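Local coordinates for tRNA(Ile2) 2-agmatinylcytidine synthetase TiaS (Archaeoglobus fulgidus, PDB 5XOB), which catalyses the ATP-dependent attachment of agmatine to the wobble cytidine of an isoleucine tRNA, forming 2-agmatinylcytidine and switching codon reading from AUG to AUA, at residues Glu219-Glu222 with Ala223-Ala227; Ser405-Leu408 with Ile409-Asn412. All blocks are in the same frame, centred on the assembly; numbering follows the deposited sequence.

Interaction 1: Glu219-Glu222 with Ala223-Ala227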
loop_
_atom_site.group_PDB
_atom_site.type_symbol
_atom_site.label_atom_id
_atom_site.label_comp_id
_atom_site.label_asym_id
_atom_site.label_seq_id
_atom_site.Cartn_x
_atom_site.Cartn_y
_atom_site.Cartn_z
ATOM N N GLU A 219 10.521 -11.796 0.016
ATOM C CA GLU A 219 11.747 -11.298 -0.607
ATOM C C GLU A 219 12.449 -12.317 -1.516
ATOM O O GLU A 219 13.242 -11.935 -2.381
ATOM C CB GLU A 219 12.721 -10.831 0.478
ATOM C CG GLU A 219 12.162 -9.757 1.404
ATOM C CD GLU A 219 12.076 -8.376 0.763
ATOM O OE1 GLU A 219 12.756 -8.098 -0.253
ATOM O OE2 GLU A 219 11.323 -7.546 1.300
ATOM N N SER A 220 12.174 -13.605 -1.326
ATOM C CA SER A 220 12.845 -14.626 -2.118
ATOM C C SER A 220 11.897 -15.722 -2.505
ATOM O O SER A 220 10.868 -15.940 -1.854
ATOM C CB SER A 220 14.010 -15.236 -1.338
ATOM O OG SER A 220 13.536 -16.021 -0.256
ATOM N N VAL A 221 12.271 -16.429 -3.562
ATOM C CA VAL A 221 11.502 -17.578 -4.012
ATOM C C VAL A 221 11.610 -18.652 -2.929
ATOM O O VAL A 221 10.611 -19.276 -2.576
ATOM C CB VAL A 221 11.989 -18.100 -5.385
ATOM C CG1 VAL A 221 11.110 -19.244 -5.876
ATOM C CG2 VAL A 221 11.993 -16.974 -6.415
ATOM N N GLU A 222 12.820 -18.821 -2.388
ATOM C CA GLU A 222 13.098 -19.784 -1.313
ATOM C C GLU A 222 12.129 -19.625 -0.142
ATOM O O GLU A 222 11.474 -20.584 0.267
ATOM C CB GLU A 222 14.545 -19.619 -0.809
ATOM C CG GLU A 222 14.901 -20.458 0.424
ATOM C CD GLU A 222 16.243 -20.081 1.053
ATOM O OE1 GLU A 222 16.251 -19.617 2.220
ATOM O OE2 GLU A 222 17.291 -20.249 0.385
ATOM N N ALA A 223 12.058 -18.410 0.392
ATOM C CA ALA A 223 11.193 -18.102 1.532
ATOM C C ALA A 223 9.734 -18.358 1.204
ATOM O O ALA A 223 8.979 -18.880 2.025
ATOM C CB ALA A 223 11.376 -16.650 1.942
ATOM N N LEU A 224 9.342 -17.981 -0.007
ATOM C CA LEU A 224 7.948 -18.084 -0.422
ATOM C C LEU A 224 7.488 -19.536 -0.434
ATOM O O LEU A 224 6.465 -19.869 0.161
ATOM C CB LEU A 224 7.733 -17.406 -1.793
ATOM C CG LEU A 224 6.914 -16.100 -1.859
ATOM C CD1 LEU A 224 6.696 -15.417 -0.515
ATOM C CD2 LEU A 224 7.521 -15.128 -2.854
ATOM N N TYR A 225 8.249 -20.400 -1.095
ATOM C CA TYR A 225 7.909 -21.823 -1.139
ATOM C C TYR A 225 7.983 -22.467 0.256
ATOM O O TYR A 225 7.183 -23.349 0.575
ATOM C CB TYR A 225 8.793 -22.574 -2.146
ATOM C CG TYR A 225 8.404 -22.369 -3.605
ATOM C CD1 TYR A 225 7.076 -22.496 -4.023
ATOM C CD2 TYR A 225 9.367 -22.074 -4.571
ATOM C CE1 TYR A 225 6.719 -22.318 -5.350
ATOM C CE2 TYR A 225 9.017 -21.896 -5.902
ATOM C CZ TYR A 225 7.691 -22.018 -6.285
ATOM O OH TYR A 225 7.328 -21.845 -7.605
ATOM N N LYS A 226 8.927 -22.018 1.084
ATOM C CA LYS A 226 8.959 -22.404 2.501
ATOM C C LYS A 226 7.666 -22.035 3.212
ATOM O O LYS A 226 7.093 -22.855 3.934
ATOM C CB LYS A 226 10.129 -21.742 3.222
ATOM C CG LYS A 226 11.449 -22.435 2.971
ATOM C CD LYS A 226 12.574 -21.740 3.708
ATOM C CE LYS A 226 13.838 -22.583 3.700
ATOM N NZ LYS A 226 14.879 -22.019 4.604
ATOM N N ALA A 227 7.218 -20.798 3.009
ATOM C CA ALA A 227 5.936 -20.355 3.544
ATOM C C ALA A 227 4.827 -21.316 3.129
ATOM O O ALA A 227 3.997 -21.718 3.950
ATOM C CB ALA A 227 5.624 -18.948 3.062
#
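Tyr225 and Val221 touch along the same flank of a helix, where the ring and the branched side chain lie side by side and point the same way. The methyl CG1 of Val221 reaches the ring obliquely, 3.4 Å from Tyr225 CE2, and CD2 is the next ring atom it meets. What puts it there is the torsion about CA-CB of Val221: CG1 stands anti to the backbone N (chi1 -176°) and therefore leans along the helix toward the following turn. Both residues also touch Ile241 of strand 239-244, so the pair sits beside the sheet. The carboxylate of Glu222, the other flat group, has Lys226 alongside at one oxygen. From OE1 of Glu222 to NZ of Lys226 is 3.7 Å, a long salt bridge between two extended, exposed chains, and a weak tether by that measure. The stem of Lys226 passes close to the backbone, its CG 3.3 Å from Glu222 O, whereas stem to stem Glu222 CG is 4.0 Å from Lys226 CE. These contacts belong to the first turns of helix 221-230, and Ser220 is its N-cap. The hydroxyl OG of Ser220 accepts from Ala223 N at 2.9 Å with an N-H...O angle of 163°, satisfying an amide of the first turn, for which no preceding helical turn supplies a carbonyl. Behind the cap the i to i+4 ladder begins: Leu224 N donates to Ser220 O at 3.1 Å and Tyr225 N to Val221 O at 3.0 Å. Lys226 N continues the series to Glu222 O at 3.0 Å. On the buried side Leu224 packs on Leu158 and Leu160 of strand 157-163, while Ala227 meets Met183 and Leu187 of helix 177-187.

Interaction 2: Ser405-Leu408 with Ile409-Asn412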
loop_
_atom_site.group_PDB
_atom_site.type_symbol
_atom_site.label_atom_id
_atom_site.label_comp_id
_atom_site.label_asym_id
_atom_site.label_seq_id
_atom_site.Cartn_x
_atom_site.Cartn_y
_atom_site.Cartn_z
ATOM N N SER A 405 2.137 0.444 -0.227
ATOM C CA SER A 405 2.833 1.012 0.929
ATOM C C SER A 405 4.088 0.217 1.288
ATOM O O SER A 405 3.995 -0.961 1.671
ATOM C CB SER A 405 1.913 1.058 2.157
ATOM O OG SER A 405 0.800 1.910 1.951
ATOM N N LYS A 406 5.246 0.874 1.166
ATOM C CA LYS A 406 6.515 0.347 1.655
ATOM C C LYS A 406 6.497 0.270 3.185
ATOM O O LYS A 406 6.331 1.291 3.862
ATOM C CB LYS A 406 7.680 1.223 1.196
ATOM C CG LYS A 406 9.049 0.614 1.448
ATOM C CD LYS A 406 10.122 1.346 0.658
ATOM C CE LYS A 406 11.465 0.639 0.715
ATOM N NZ LYS A 406 12.486 1.349 -0.108
ATOM N N PRO A 407 6.650 -0.948 3.740
ATOM C CA PRO A 407 6.618 -1.112 5.183
ATOM C C PRO A 407 7.955 -0.749 5.801
ATOM O O PRO A 407 8.997 -0.838 5.139
ATOM C CB PRO A 407 6.331 -2.611 5.367
ATOM C CG PRO A 407 6.066 -3.157 4.002
ATOM C CD PRO A 407 6.778 -2.247 3.065
ATOM N N LEU A 408 7.924 -0.359 7.068
ATOM C CA LEU A 408 9.128 0.074 7.754
ATOM C C LEU A 408 10.211 -0.967 7.647
ATOM O O LEU A 408 11.353 -0.649 7.324
ATOM C CB LEU A 408 8.838 0.383 9.223
ATOM C CG LEU A 408 8.089 1.702 9.437
ATOM C CD1 LEU A 408 7.891 1.980 10.919
ATOM C CD2 LEU A 408 8.820 2.858 8.771
ATOM N N ILE A 409 9.842 -2.218 7.882
ATOM C CA ILE A 409 10.814 -3.293 7.879
ATOM C C ILE A 409 11.681 -3.313 6.609
ATOM O O ILE A 409 12.838 -3.729 6.666
ATOM C CB ILE A 409 10.130 -4.658 8.099
ATOM C CG1 ILE A 409 11.138 -5.691 8.601
ATOM C CG2 ILE A 409 9.434 -5.145 6.833
ATOM C CD1 ILE A 409 11.694 -5.381 9.975
ATOM N N ARG A 410 11.140 -2.849 5.480
ATOM C CA ARG A 410 11.889 -2.837 4.217
ATOM C C ARG A 410 12.667 -1.543 3.947
ATOM O O ARG A 410 13.217 -1.364 2.854
ATOM C CB ARG A 410 10.951 -3.099 3.032
ATOM C CG ARG A 410 10.211 -4.429 3.075
ATOM C CD ARG A 410 10.188 -5.104 1.710
ATOM N NE ARG A 410 10.072 -4.151 0.608
ATOM C CZ ARG A 410 10.874 -4.083 -0.458
ATOM N NH1 ARG A 410 11.876 -4.937 -0.633
ATOM N NH2 ARG A 410 10.650 -3.150 -1.376
ATOM N N MET A 411 12.718 -0.648 4.928
ATOM C CA MET A 411 13.417 0.624 4.775
ATOM C C MET A 411 14.696 0.618 5.606
ATOM O O MET A 411 14.735 0.065 6.710
ATOM C CB MET A 411 12.508 1.778 5.197
ATOM C CG MET A 411 11.160 1.789 4.492
ATOM S SD MET A 411 10.074 3.138 4.995
ATOM C CE MET A 411 11.052 4.549 4.477
ATOM N N ASN A 412 15.736 1.249 5.070
ATOM C CA ASN A 412 17.077 1.191 5.653
ATOM C C ASN A 412 17.349 2.440 6.488
ATOM O O ASN A 412 18.356 3.119 6.297
ATOM C CB ASN A 412 18.113 1.053 4.525
ATOM C CG ASN A 412 19.159 -0.005 4.815
ATOM O OD1 ASN A 412 19.277 -0.987 4.080
ATOM N ND2 ASN A 412 19.921 0.182 5.889
#
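Lys406 and Met411 lie across each other over the tight part of this contact, the backbone turn from Pro407 to Met411. Lys406, extended with CG anti to the backbone N (chi1 -170°), lays its methylenes across the methionine, CG to Met411 CG being 3.9 Å, and its CE comes 3.4 Å from Arg410 O. The thioether chain runs on over the turn's carbonyls, bringing Met411 CG to 3.5 Å from Pro407 O. An alanine at Lys406, lacking the methylenes and the ammonium group, is likely to leave one side of Met411 CG uncovered and Asp155 without its weak, long ion-pair partner. Two i to i+3 bonds, as in a 3-10 turn, fix the backbone beneath: Arg410 N donates to Pro407 O at 3.0 Å, and Met411 N to Leu408 O at 2.8 Å. This short turn lies in the connection between strands 392-395 and 416-417. CD2 of Leu408 is 4.0 Å from SD of Met411, and both residues reach Lys335 of strand 335-338. Arg410 CG lies 4.1 Å from Pro407 CD, and the bends further out at chi2 and chi3 carry the guanidinium to its salt bridges with Asp155 and Glu219. The loose side is that of Ile409, partly exposed, whose CG2 stays 4.3 Å from Pro407 CB while the end of its side chain leads off from the turn.

In the fold
Interactions 1 and 2 lie in series along the chain, their centres about 18 Å apart, yet they meet through one salt bridge, Glu219 OE2 to Arg410 NH1 at 3.3 Å. This bridge connects two parts of the fold: the residue just before the Ser220 cap, in the TiaS FLD domain, and the turn between strands 392-395 and 416-417. The turn packs against strands 335-338 and 392-395, which belong to a different sheet from the one helix 221-230 lies on. A separate salt bridge from Arg410 NH2 to Asp155 holds the same guanidinium. Neither contact includes the magnesium ligands Asp8 and Thr18, the latter a phosphothreonine, or the zinc-binding cysteines Cys352, Cys355, Cys370 and Cys373.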